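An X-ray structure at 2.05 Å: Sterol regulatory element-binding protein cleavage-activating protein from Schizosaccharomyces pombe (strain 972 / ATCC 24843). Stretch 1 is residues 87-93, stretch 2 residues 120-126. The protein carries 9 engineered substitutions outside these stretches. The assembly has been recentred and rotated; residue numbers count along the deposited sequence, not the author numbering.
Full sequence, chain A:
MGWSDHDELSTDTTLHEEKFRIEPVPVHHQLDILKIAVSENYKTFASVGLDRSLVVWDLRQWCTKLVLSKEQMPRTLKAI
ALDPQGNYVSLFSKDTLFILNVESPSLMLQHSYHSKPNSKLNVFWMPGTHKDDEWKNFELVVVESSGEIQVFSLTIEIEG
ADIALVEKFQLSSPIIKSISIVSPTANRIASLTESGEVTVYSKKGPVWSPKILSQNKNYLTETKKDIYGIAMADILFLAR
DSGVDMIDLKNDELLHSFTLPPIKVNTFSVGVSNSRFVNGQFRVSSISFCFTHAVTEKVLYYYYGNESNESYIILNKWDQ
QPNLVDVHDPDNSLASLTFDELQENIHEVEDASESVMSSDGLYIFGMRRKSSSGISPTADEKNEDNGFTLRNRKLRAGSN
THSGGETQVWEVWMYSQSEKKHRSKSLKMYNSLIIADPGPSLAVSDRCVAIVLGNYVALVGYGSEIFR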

ATOM      1  N   ASN A  87      -6.872  -0.212 -14.694  1.00 21.07           N
ATOM      2  CA  ASN A  87      -7.759  -0.585 -15.805  1.00 26.13           C
ATOM      3  C   ASN A  87      -8.010  -2.063 -15.930  1.00 24.88           C
ATOM      4  O   ASN A  87      -9.015  -2.467 -16.545  1.00 28.28           O
ATOM      5  CB  ASN A  87      -7.199  -0.082 -17.139  1.00 31.60           C
ATOM      6  CG  ASN A  87      -7.083   1.412 -17.160  1.00 36.77           C
ATOM      7  OD1 ASN A  87      -7.987   2.101 -16.753  1.00 39.96           O
ATOM      8  ND2 ASN A  87      -5.934   1.905 -17.513  1.00 34.65           N
ATOM      9  N   TYR A  88      -7.096  -2.862 -15.387  1.00 20.90           N
ATOM     10  CA  TYR A  88      -7.197  -4.312 -15.422  1.00 23.33           C
ATOM     11  C   TYR A  88      -7.057  -4.920 -14.012  1.00 24.76           C
ATOM     12  O   TYR A  88      -6.343  -4.389 -13.140  1.00 18.88           O
ATOM     13  CB  TYR A  88      -6.080  -4.873 -16.350  1.00 19.56           C
ATOM     14  CG  TYR A  88      -6.167  -4.294 -17.713  1.00 25.06           C
ATOM     15  CD1 TYR A  88      -7.144  -4.735 -18.633  1.00 32.04           C
ATOM     16  CD2 TYR A  88      -5.344  -3.273 -18.102  1.00 32.97           C
ATOM     17  CE1 TYR A  88      -7.257  -4.159 -19.895  1.00 26.70           C
ATOM     18  CE2 TYR A  88      -5.475  -2.681 -19.365  1.00 35.28           C
ATOM     19  CZ  TYR A  88      -6.443  -3.129 -20.244  1.00 31.88           C
ATOM     20  OH  TYR A  88      -6.550  -2.531 -21.495  1.00 36.88           O
ATOM     21  N   VAL A  89      -7.741  -6.015 -13.790  1.00 20.36           N
ATOM     22  CA  VAL A  89      -7.581  -6.802 -12.568  1.00 19.53           C
ATOM     23  C   VAL A  89      -7.199  -8.224 -12.967  1.00 24.43           C
ATOM     24  O   VAL A  89      -7.748  -8.763 -13.997  1.00 21.01           O
ATOM     25  CB  VAL A  89      -8.863  -6.816 -11.742  1.00 27.16           C
ATOM     26  CG1 VAL A  89      -8.611  -7.428 -10.382  1.00 27.14           C
ATOM     27  CG2 VAL A  89      -9.356  -5.405 -11.481  1.00 29.29           C
ATOM     28  N   SER A  90      -6.264  -8.812 -12.207  1.00 20.06           N
ATOM     29  CA  SER A  90      -5.904 -10.228 -12.326  1.00 20.29           C
ATOM     30  C   SER A  90      -6.377 -10.958 -11.136  1.00 23.55           C
ATOM     31  O   SER A  90      -6.019 -10.587 -10.027  1.00 19.17           O
ATOM     32  CB  SER A  90      -4.389 -10.478 -12.403  1.00 22.69           C
ATOM     33  OG  SER A  90      -3.709  -9.863 -11.310  1.00 25.18           O
ATOM     34  N   LEU A  91      -7.184 -11.988 -11.359  1.00 21.53           N
ATOM     35  CA  LEU A  91      -7.696 -12.845 -10.295  1.00 22.91           C
ATOM     36  C   LEU A  91      -7.066 -14.246 -10.465  1.00 22.17           C
ATOM     37  O   LEU A  91      -7.021 -14.769 -11.570  1.00 23.72           O
ATOM     38  CB  LEU A  91      -9.198 -12.964 -10.401  1.00 23.04           C
ATOM     39  CG  LEU A  91     -10.117 -11.763 -10.270  1.00 25.74           C
ATOM     40  CD1 LEU A  91     -11.547 -12.228 -10.469  1.00 27.47           C
ATOM     41  CD2 LEU A  91      -9.946 -11.144  -8.891  1.00 20.85           C
ATOM     42  N   PHE A  92      -6.607 -14.842  -9.380  1.00 18.64           N
ATOM     43  CA  PHE A  92      -6.017 -16.157  -9.425  1.00 22.15           C
ATOM     44  C   PHE A  92      -6.811 -17.085  -8.548  1.00 24.61           C
ATOM     45  O   PHE A  92      -6.957 -16.843  -7.328  1.00 24.28           O
ATOM     46  CB  PHE A  92      -4.571 -16.133  -8.878  1.00 21.54           C
ATOM     47  CG  PHE A  92      -3.575 -15.549  -9.844  1.00 22.45           C
ATOM     48  CD1 PHE A  92      -3.573 -14.187 -10.115  1.00 22.48           C
ATOM     49  CD2 PHE A  92      -2.613 -16.376 -10.471  1.00 25.64           C
ATOM     50  CE1 PHE A  92      -2.688 -13.655 -11.018  1.00 26.23           C
ATOM     51  CE2 PHE A  92      -1.729 -15.839 -11.362  1.00 22.41           C
ATOM     52  CZ  PHE A  92      -1.778 -14.486 -11.659  1.00 23.62           C
ATOM     53  N   SER A  93      -7.341 -18.144  -9.150  1.00 25.82           N
ATOM     54  CA  SER A  93      -7.870 -19.273  -8.373  1.00 23.21           C
ATOM     55  C   SER A  93      -6.732 -20.263  -8.115  1.00 30.13           C
ATOM     56  O   SER A  93      -5.558 -19.944  -8.393  1.00 26.09           O
ATOM     57  CB  SER A  93      -9.036 -19.927  -9.129  1.00 25.41           C
ATOM     58  OG  SER A  93      -8.562 -20.481 -10.368  1.00 26.84           O
ATOM     59  N   LYS A 120       0.921 -19.983  -0.756  1.00 46.36           N
ATOM     60  CA  LYS A 120       0.424 -18.642  -0.658  1.00 41.30           C
ATOM     61  C   LYS A 120       1.025 -17.839  -1.836  1.00 37.03           C
ATOM     62  O   LYS A 120       2.200 -17.938  -2.110  1.00 33.94           O
ATOM     63  CB  LYS A 120       0.835 -18.049   0.697  1.00 41.12           C
ATOM     64  CG  LYS A 120      -0.215 -18.212   1.788  1.00 54.05           C
ATOM     65  CD  LYS A 120      -0.485 -19.659   2.217  1.00 62.42           C
ATOM     66  CE  LYS A 120      -1.832 -19.778   2.929  1.00 67.50           C
ATOM     67  NZ  LYS A 120      -1.870 -20.769   4.040  1.00 69.00           N
ATOM     68  N   LEU A 121       0.197 -17.054  -2.509  1.00 28.47           N
ATOM     69  CA  LEU A 121       0.646 -16.237  -3.637  1.00 32.70           C
ATOM     70  C   LEU A 121       0.711 -14.753  -3.346  1.00 32.49           C
ATOM     71  O   LEU A 121      -0.170 -14.213  -2.684  1.00 33.46           O
ATOM     72  CB  LEU A 121      -0.323 -16.384  -4.804  1.00 27.06           C
ATOM     73  CG  LEU A 121      -0.479 -17.739  -5.440  1.00 33.94           C
ATOM     74  CD1 LEU A 121      -1.103 -17.491  -6.815  1.00 33.29           C
ATOM     75  CD2 LEU A 121       0.835 -18.502  -5.576  1.00 34.60           C
ATOM     76  N   ASN A 122       1.709 -14.096  -3.909  1.00 26.95           N
ATOM     77  CA  ASN A 122       1.664 -12.657  -4.083  1.00 27.20           C
ATOM     78  C   ASN A 122       1.800 -12.378  -5.563  1.00 30.54           C
ATOM     79  O   ASN A 122       2.653 -13.006  -6.183  1.00 31.70           O
ATOM     80  CB  ASN A 122       2.793 -12.043  -3.309  1.00 34.00           C
ATOM     81  CG  ASN A 122       2.605 -10.570  -3.089  1.00 46.64           C
ATOM     82  OD1 ASN A 122       1.509 -10.027  -3.288  1.00 48.10           O
ATOM     83  ND2 ASN A 122       3.683  -9.897  -2.680  1.00 53.14           N
ATOM     84  N   VAL A 123       0.943 -11.503  -6.144  1.00 20.89           N
ATOM     85  CA  VAL A 123       0.983 -11.185  -7.564  1.00 15.79           C
ATOM     86  C   VAL A 123       1.165  -9.716  -7.850  1.00 21.73           C
ATOM     87  O   VAL A 123       0.558  -8.940  -7.189  1.00 23.43           O
ATOM     88  CB  VAL A 123      -0.333 -11.618  -8.228  1.00 24.05           C
ATOM     89  CG1 VAL A 123      -0.288 -11.232  -9.700  1.00 28.96           C
ATOM     90  CG2 VAL A 123      -0.529 -13.115  -8.092  1.00 19.32           C
ATOM     91  N   PHE A 124       1.984  -9.336  -8.830  1.00 22.72           N
ATOM     92  CA  PHE A 124       2.295  -7.930  -9.107  1.00 27.89           C
ATOM     93  C   PHE A 124       2.305  -7.771 -10.581  1.00 27.01           C
ATOM     94  O   PHE A 124       2.844  -8.613 -11.251  1.00 28.10           O
ATOM     95  CB  PHE A 124       3.777  -7.557  -8.787  1.00 31.16           C
ATOM     96  CG  PHE A 124       4.273  -8.086  -7.533  1.00 31.02           C
ATOM     97  CD1 PHE A 124       3.793  -7.621  -6.370  1.00 34.31           C
ATOM     98  CD2 PHE A 124       5.272  -9.037  -7.530  1.00 47.11           C
ATOM     99  CE1 PHE A 124       4.263  -8.091  -5.186  1.00 45.05           C
ATOM    100  CE2 PHE A 124       5.742  -9.539  -6.356  1.00 47.57           C
ATOM    101  CZ  PHE A 124       5.229  -9.069  -5.174  1.00 51.36           C
ATOM    102  N   TRP A 125       1.759  -6.674 -11.067  1.00 21.84           N
ATOM    103  CA  TRP A 125       1.914  -6.232 -12.451  1.00 19.12           C
ATOM    104  C   TRP A 125       3.082  -5.256 -12.591  1.00 29.75           C
ATOM    105  O   TRP A 125       3.217  -4.313 -11.788  1.00 24.61           O
ATOM    106  CB  TRP A 125       0.681  -5.449 -12.848  1.00 23.83           C
ATOM    107  CG  TRP A 125      -0.607  -6.240 -12.983  1.00 24.26           C
ATOM    108  CD1 TRP A 125      -1.277  -6.856 -12.000  1.00 26.31           C
ATOM    109  CD2 TRP A 125      -1.384  -6.385 -14.145  1.00 20.58           C
ATOM    110  NE1 TRP A 125      -2.437  -7.359 -12.464  1.00 24.01           N
ATOM    111  CE2 TRP A 125      -2.533  -7.078 -13.792  1.00 20.25           C
ATOM    112  CE3 TRP A 125      -1.247  -5.936 -15.455  1.00 22.10           C
ATOM    113  CZ2 TRP A 125      -3.550  -7.419 -14.726  1.00 23.49           C
ATOM    114  CZ3 TRP A 125      -2.271  -6.216 -16.381  1.00 22.91           C
ATOM    115  CH2 TRP A 125      -3.383  -6.976 -16.023  1.00 26.48           C
ATOM    116  N   MET A 126       3.898  -5.427 -13.617  1.00 24.09           N
ATOM    117  CA  MET A 126       4.923  -4.444 -13.866  1.00 28.53           C
ATOM    118  C   MET A 126       4.899  -4.031 -15.346  1.00 31.29           C
ATOM    119  O   MET A 126       4.710  -4.859 -16.205  1.00 33.64           O
ATOM    120  CB  MET A 126       6.282  -4.982 -13.485  1.00 25.39           C
ATOM    121  CG  MET A 126       6.310  -5.512 -12.010  1.00 29.46           C
ATOM    122  SD  MET A 126       7.932  -6.092 -11.559  1.00 39.47           S
ATOM    123  CE  MET A 126       8.562  -4.568 -10.956  1.00 46.26           C
TER

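How do two strands whose axes come no closer than 9.1 Å hold on to each other? They do it through side chains, since no backbone hydrogen bond links them. Strands 88-92 and 121-126 run roughly antiparallel, at 154° between their N-to-C directions, with Ser 90 nearest Val 123 in register, 8.4 Å from CA to CA. Tyr 88, Ser 90 and Phe 92 point their CA-to-CB bonds toward the second strand, while Leu 121, Val 123 and Trp 125 point theirs toward the first. The contact buries 304 Å² in all, both sides summed.

What does Trp 125 contribute, as the residue with the most surface covered? With chi1 near -69° (m), its indole spans the gap and reaches the beginning of strand 88-92. Its NE1 donates a hydrogen bond to OG of Ser 90, 3.0 Å away, with an N-H...O angle of 142°. The hydroxyl lies at the indole edge, near the ring plane, where a pyrrole N-H can meet it. The six-membered part of the ring extends on to Tyr 88, whose CB lies 3.4 Å from CH2 of Trp 125. A large, flat side chain with one polar N-H suits this place: it packs against the CB of Tyr 88 and still finds an acceptor for its proton.

Why does a small polar residue fit in the middle of the first strand? Ser 90, in the p rotamer, fills little of the space between the strands and presents its oxygen to the indole. The same OG sits 4.0 Å from CG1 of Val 123, so a hydroxyl serving as acceptor on one contact also packs beside a methyl group on another. Tyr 88 behaves differently: its CA-to-CB bond points toward the other stretch, but the end of its side chain leads away, leaving CB to make the closest approach to the indole.

What closes the other end of the contact? Phe 92, second in covered area, packs against Val 123 and Leu 121. CG2 of Val 123 lies over one face of the Phe 92 ring, 3.9 Å from its centroid and 20° off the ring normal, a CH-pi contact. The other methyl, CG1 of Val 123, comes within 3.7 Å of CE1 of Phe 92. Beyond it, CD1 of Leu 121 lies 4.1 Å from CD2 of Phe 92. A flat aromatic ring paired with branched aliphatic side chains makes this end wholly apolar.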